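Local atomic coordinates of CPXV203 protein (Cowpox virus, PDB entry 4HKJ), a protein that probably binds host MHC class I molecules and keeps them inside the infected cell, hiding it from cytotoxic T cells. Residues D[127-132]-D[146-151]; D[72-77]-D[182-187]. All coordinates share one frame; numbering follows the deposited sequence.

How the contacts relate
Contact 1 packs a turn and the start of a strand of the six-strand sheet against the facing strand 141-152 through side chains, whereas contact 2 adds a short strand to the margin of the other sheet through backbone hydrogen bonds. Both reach the five-strand antiparallel sheet, contact 1 at its outer strand 141-152 and contact 2 at its other margin, strand 182-183. Their centres are 21 Å apart and flank the middle of the chain; in sequence, both segments of contact 1 fall between the two halves of contact 2. Both are partly buried. None of the touching residues of contact 1 is exposed; contact 2 combines exposed Lys182 and Thr183 with buried Cys184, half of a disulfide.

Contact 1: D[127-132]-D[146-151]; sequences SNYLHI and VNYSFM
Ser127 OG has two oxygens within reach: Leu130 O at 3.1 Å in its own turn, and Tyr148 OH across the contact at 3.4 Å, the latter a weak hydrogen bond. These are alternatives for the single serine proton. The turn itself is closed by the backbone bond from Ser127 N to Leu130 O. Tyr148 extends its ring to this turn, and its hydroxyl also lies 3.4 Å from Tyr129 CB and at the edge of the Tyr129 ring, near that ring's plane; the two tyrosine side chains cross at about a right angle. Leu130 runs past Tyr148 in the opposite direction, its CD2 3.5 Å from Tyr148 CE1. In the beta sandwich, residues 127-130 turn the chain between antiparallel strands 119-126 and 131-137 of one sheet, while 146-151 belongs to an outer strand of the facing sheet, whose alternate residues Val146, Tyr148 and Phe150 point inward. Tyr129 CB sits at the edge of the Phe150 ring, 3.5 Å from CD2, and the ring centroids are 6.0 Å apart with planes at 75°, an oblique pairing. Farther along, Ile132 CD1 touches both Val146 CG1 and Tyr148 CB, each at 4.2 Å. Ile19 also packs on Leu130 and Ile132, and Trp15 meets the Phe150 ring.

Contact 2: D[72-77]-D[182-187]; sequences TKQTHF and KTCTNT
Lys73 and Thr183 project from one face of the sheet as a non-hydrogen-bonded antiparallel pair, their side chains crossing obliquely; the extended lysine chain brings CE to 3.8 Å from Thr183 OG1. Gln74 and Lys182 form the adjoining hydrogen-bonded pair, their CB atoms leaning to the other face; the Gln74 chain carries on that way, but Lys182 bends at its second torsion (chi2 -58°, placing CD) and its chain runs back to the Lys73 side. Reciprocal backbone bonds show the pairing: Gln74 N to Lys182 O is 3.1 Å, with 168° at the hydrogen, and Lys182 N to Gln74 O is 3.0 Å. Beyond this pair, Cys184 N donates to Thr72 O at 2.9 Å, extending the ladder past strand 182-183. Cys184 then turns its CB toward strand 71-77. Its SG, anti to the carbonyl carbon (chi1 -62°), comes to 3.8 Å from Gln74 CG and 4.1 Å from Thr72 CG2. The same sulfur is bonded to Cys35 SG, and Gln74 OE1 is hydrogen-bonded to Thr48 OG1. Noncovalent bonds thus tie the edge strand to strand 71-77, while the disulfide to Cys35, directly before strand 36-38, and backbone bonds of Thr185 with Cys35 and Val37 fix the departing chain beside the six-strand sheet.

Contact 1: D[127-132]-D[146-151]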
loop_
_atom_site.group_PDB
_atom_site.type_symbol
_atom_site.label_atom_id
_atom_site.label_comp_id
_atom_site.label_asym_id
_atom_site.label_seq_id
_atom_site.Cartn_x
_atom_site.Cartn_y
_atom_site.Cartn_z
ATOM N N SER D 127 15.356 11.199 1.331
ATOM C CA SER D 127 16.458 10.245 1.388
ATOM C C SER D 127 17.742 10.833 0.812
ATOM O O SER D 127 17.742 11.941 0.272
ATOM C CB SER D 127 16.094 8.956 0.648
ATOM O OG SER D 127 15.905 9.195 -0.733
ATOM N N ASN D 128 18.832 10.079 0.924
ATOM C CA ASN D 128 20.137 10.526 0.445
ATOM C C ASN D 128 20.218 10.616 -1.075
ATOM O O ASN D 128 21.076 11.310 -1.618
ATOM C CB ASN D 128 21.240 9.601 0.968
ATOM C CG ASN D 128 21.435 9.714 2.467
ATOM O OD1 ASN D 128 21.317 8.730 3.197
ATOM N ND2 ASN D 128 21.737 10.920 2.934
ATOM N N TYR D 129 19.319 9.912 -1.756
ATOM C CA TYR D 129 19.332 9.863 -3.213
ATOM C C TYR D 129 18.358 10.857 -3.844
ATOM O O TYR D 129 18.632 11.411 -4.909
ATOM C CB TYR D 129 19.012 8.450 -3.708
ATOM C CG TYR D 129 20.050 7.409 -3.345
ATOM C CD1 TYR D 129 21.338 7.776 -2.983
ATOM C CD2 TYR D 129 19.739 6.056 -3.370
ATOM C CE1 TYR D 129 22.286 6.825 -2.652
ATOM C CE2 TYR D 129 20.680 5.098 -3.042
ATOM C CZ TYR D 129 21.952 5.489 -2.683
ATOM O OH TYR D 129 22.894 4.542 -2.356
ATOM N N LEU D 130 17.226 11.085 -3.186
ATOM C CA LEU D 130 16.168 11.892 -3.781
ATOM C C LEU D 130 15.288 12.586 -2.744
ATOM O O LEU D 130 15.083 12.078 -1.642
ATOM C CB LEU D 130 15.300 11.017 -4.691
ATOM C CG LEU D 130 14.511 11.730 -5.791
ATOM C CD1 LEU D 130 15.461 12.344 -6.810
ATOM C CD2 LEU D 130 13.541 10.774 -6.464
ATOM N N HIS D 131 14.774 13.756 -3.114
ATOM C CA HIS D 131 13.816 14.488 -2.293
ATOM C C HIS D 131 12.577 14.804 -3.125
ATOM O O HIS D 131 12.664 15.500 -4.136
ATOM C CB HIS D 131 14.434 15.788 -1.768
ATOM C CG HIS D 131 15.623 15.581 -0.880
ATOM N ND1 HIS D 131 16.898 15.400 -1.371
ATOM C CD2 HIS D 131 15.728 15.534 0.468
ATOM C CE1 HIS D 131 17.737 15.247 -0.363
ATOM N NE2 HIS D 131 17.053 15.325 0.764
ATOM N N ILE D 132 11.426 14.285 -2.710
ATOM C CA ILE D 132 10.188 14.511 -3.451
ATOM C C ILE D 132 9.162 15.302 -2.643
ATOM O O ILE D 132 8.643 14.824 -1.634
ATOM C CB ILE D 132 9.553 13.188 -3.931
ATOM C CG1 ILE D 132 10.514 12.441 -4.860
ATOM C CG2 ILE D 132 8.233 13.456 -4.637
ATOM C CD1 ILE D 132 9.947 11.151 -5.423
ATOM N N VAL D 146 2.564 8.442 -3.842
ATOM C CA VAL D 146 3.826 8.537 -4.574
ATOM C C VAL D 146 4.722 7.331 -4.315
ATOM O O VAL D 146 5.064 7.037 -3.171
ATOM C CB VAL D 146 4.603 9.809 -4.208
ATOM C CG1 VAL D 146 5.957 9.830 -4.904
ATOM C CG2 VAL D 146 3.802 11.047 -4.561
ATOM N N ASN D 147 5.108 6.641 -5.384
ATOM C CA ASN D 147 6.069 5.556 -5.265
ATOM C C ASN D 147 7.417 5.976 -5.836
ATOM O O ASN D 147 7.482 6.700 -6.829
ATOM C CB ASN D 147 5.556 4.290 -5.947
ATOM C CG ASN D 147 5.908 3.033 -5.173
ATOM O OD1 ASN D 147 5.166 2.608 -4.286
ATOM N ND2 ASN D 147 7.046 2.434 -5.503
ATOM N N TYR D 148 8.489 5.524 -5.197
ATOM C CA TYR D 148 9.831 5.980 -5.535
ATOM C C TYR D 148 10.816 4.817 -5.632
ATOM O O TYR D 148 10.842 3.935 -4.773
ATOM C CB TYR D 148 10.294 7.025 -4.513
ATOM C CG TYR D 148 11.784 7.072 -4.255
ATOM C CD1 TYR D 148 12.665 7.544 -5.219
ATOM C CD2 TYR D 148 12.304 6.674 -3.030
ATOM C CE1 TYR D 148 14.025 7.597 -4.978
ATOM C CE2 TYR D 148 13.661 6.725 -2.778
ATOM C CZ TYR D 148 14.517 7.186 -3.757
ATOM O OH TYR D 148 15.870 7.240 -3.514
ATOM N N SER D 149 11.616 4.821 -6.694
ATOM C CA SER D 149 12.595 3.767 -6.929
ATOM C C SER D 149 13.827 4.315 -7.643
ATOM O O SER D 149 13.722 4.888 -8.729
ATOM C CB SER D 149 11.972 2.631 -7.740
ATOM O OG SER D 149 12.892 1.567 -7.915
ATOM N N PHE D 150 14.991 4.133 -7.028
ATOM C CA PHE D 150 16.237 4.668 -7.566
ATOM C C PHE D 150 17.417 3.790 -7.161
ATOM O O PHE D 150 17.927 3.898 -6.045
ATOM C CB PHE D 150 16.447 6.100 -7.067
ATOM C CG PHE D 150 17.565 6.830 -7.757
ATOM C CD1 PHE D 150 17.576 6.961 -9.133
ATOM C CD2 PHE D 150 18.592 7.404 -7.026
ATOM C CE1 PHE D 150 18.595 7.639 -9.774
ATOM C CE2 PHE D 150 19.617 8.085 -7.662
ATOM C CZ PHE D 150 19.617 8.202 -9.037
HETATM N N MSE D 151 17.847 2.922 -8.071
HETATM C CA MSE D 151 18.944 1.998 -7.801
HETATM C C MSE D 151 19.539 1.455 -9.093
HETATM O O MSE D 151 18.973 1.634 -10.168
HETATM C CB MSE D 151 18.462 0.842 -6.924
HETATM C CG MSE D 151 17.252 0.111 -7.479
HETATM SE SE MSE D 151 16.555 -1.235 -6.253
HETATM C CE MSE D 151 14.936 -1.717 -7.229
#

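Contact 2: D[72-77]-D[182-187]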
loop_
_atom_site.group_PDB
_atom_site.type_symbol
_atom_site.label_atom_id
_atom_site.label_comp_id
_atom_site.label_asym_id
_atom_site.label_seq_id
_atom_site.Cartn_x
_atom_site.Cartn_y
_atom_site.Cartn_z
ATOM N N THR D 72 8.354 10.753 -19.577
ATOM C CA THR D 72 7.086 10.890 -18.868
ATOM C C THR D 72 6.004 10.027 -19.515
ATOM O O THR D 72 5.841 10.035 -20.735
ATOM C CB THR D 72 6.611 12.354 -18.844
ATOM O OG1 THR D 72 7.708 13.212 -18.505
ATOM C CG2 THR D 72 5.494 12.539 -17.828
ATOM N N LYS D 73 5.268 9.282 -18.693
ATOM C CA LYS D 73 4.185 8.434 -19.181
ATOM C C LYS D 73 2.934 8.610 -18.330
ATOM O O LYS D 73 3.021 8.896 -17.136
ATOM C CB LYS D 73 4.607 6.964 -19.182
ATOM C CG LYS D 73 5.802 6.655 -20.068
ATOM C CD LYS D 73 6.203 5.193 -19.969
ATOM C CE LYS D 73 7.419 4.901 -20.828
ATOM N NZ LYS D 73 7.805 3.466 -20.776
ATOM N N GLN D 74 1.770 8.442 -18.951
ATOM C CA GLN D 74 0.500 8.559 -18.241
ATOM C C GLN D 74 -0.505 7.504 -18.692
ATOM O O GLN D 74 -0.445 7.010 -19.818
ATOM C CB GLN D 74 -0.105 9.954 -18.427
ATOM C CG GLN D 74 0.661 11.073 -17.743
ATOM C CD GLN D 74 -0.050 12.408 -17.844
ATOM O OE1 GLN D 74 0.548 13.461 -17.625
ATOM N NE2 GLN D 74 -1.335 12.369 -18.176
ATOM N N THR D 75 -1.430 7.167 -17.798
ATOM C CA THR D 75 -2.521 6.256 -18.118
ATOM C C THR D 75 -3.734 6.593 -17.261
ATOM O O THR D 75 -3.637 7.389 -16.327
ATOM C CB THR D 75 -2.131 4.787 -17.894
ATOM O OG1 THR D 75 -3.210 3.936 -18.299
ATOM C CG2 THR D 75 -1.821 4.535 -16.428
ATOM N N HIS D 76 -4.873 5.988 -17.576
ATOM C CA HIS D 76 -6.100 6.268 -16.843
ATOM C C HIS D 76 -6.935 5.013 -16.624
ATOM O O HIS D 76 -7.025 4.155 -17.503
ATOM C CB HIS D 76 -6.929 7.325 -17.574
ATOM C CG HIS D 76 -8.194 7.699 -16.865
ATOM N ND1 HIS D 76 -8.235 8.655 -15.871
ATOM C CD2 HIS D 76 -9.462 7.246 -17.002
ATOM C CE1 HIS D 76 -9.474 8.774 -15.429
ATOM N NE2 HIS D 76 -10.239 7.930 -16.099
ATOM N N PHE D 77 -7.544 4.915 -15.447
ATOM C CA PHE D 77 -8.421 3.795 -15.124
ATOM C C PHE D 77 -9.693 4.292 -14.448
ATOM O O PHE D 77 -9.644 5.155 -13.571
ATOM C CB PHE D 77 -7.703 2.798 -14.215
ATOM C CG PHE D 77 -6.580 2.063 -14.888
ATOM C CD1 PHE D 77 -6.796 1.367 -16.065
ATOM C CD2 PHE D 77 -5.307 2.076 -14.347
ATOM C CE1 PHE D 77 -5.762 0.693 -16.688
ATOM C CE2 PHE D 77 -4.270 1.404 -14.964
ATOM C CZ PHE D 77 -4.497 0.712 -16.136
ATOM N N LYS D 182 1.029 5.254 -21.724
ATOM C CA LYS D 182 1.313 5.904 -22.998
ATOM C C LYS D 182 2.342 7.012 -22.821
ATOM O O LYS D 182 2.188 7.879 -21.962
ATOM C CB LYS D 182 0.033 6.470 -23.616
ATOM C CG LYS D 182 -0.983 5.416 -24.014
ATOM C CD LYS D 182 -0.385 4.430 -25.003
ATOM C CE LYS D 182 -1.339 3.284 -25.292
ATOM N NZ LYS D 182 -0.746 2.300 -26.239
ATOM N N THR D 183 3.388 6.977 -23.638
ATOM C CA THR D 183 4.452 7.970 -23.563
ATOM C C THR D 183 3.946 9.347 -23.984
ATOM O O THR D 183 3.366 9.503 -25.058
ATOM C CB THR D 183 5.655 7.572 -24.440
ATOM O OG1 THR D 183 6.103 6.261 -24.072
ATOM C CG2 THR D 183 6.796 8.562 -24.266
ATOM N N CYS D 184 4.164 10.340 -23.127
ATOM C CA CYS D 184 3.725 11.703 -23.402
ATOM C C CYS D 184 4.547 12.329 -24.524
ATOM O O CYS D 184 5.760 12.141 -24.598
ATOM C CB CYS D 184 3.801 12.554 -22.133
ATOM S SG CYS D 184 2.721 11.978 -20.798
ATOM N N THR D 185 3.875 13.077 -25.394
ATOM C CA THR D 185 4.505 13.610 -26.597
ATOM C C THR D 185 4.739 15.119 -26.528
ATOM O O THR D 185 4.239 15.799 -25.634
ATOM C CB THR D 185 3.669 13.292 -27.848
ATOM O OG1 THR D 185 2.390 13.932 -27.748
ATOM C CG2 THR D 185 3.463 11.790 -27.980
ATOM N N ASN D 186 5.502 15.630 -27.489
ATOM C CA ASN D 186 5.816 17.051 -27.564
ATOM C C ASN D 186 4.832 17.781 -28.473
ATOM O O ASN D 186 5.170 18.151 -29.597
ATOM C CB ASN D 186 7.246 17.245 -28.078
ATOM C CG ASN D 186 7.790 18.635 -27.800
ATOM O OD1 ASN D 186 7.038 19.604 -27.681
ATOM N ND2 ASN D 186 9.110 18.740 -27.696
ATOM N N THR D 187 3.614 17.981 -27.982
ATOM C CA THR D 187 2.587 18.682 -28.744
ATOM C C THR D 187 1.634 19.422 -27.815
ATOM O O THR D 187 1.514 19.086 -26.639
ATOM C CB THR D 187 1.777 17.714 -29.628
ATOM O OG1 THR D 187 0.810 18.451 -30.386
ATOM C CG2 THR D 187 1.060 16.682 -28.772
#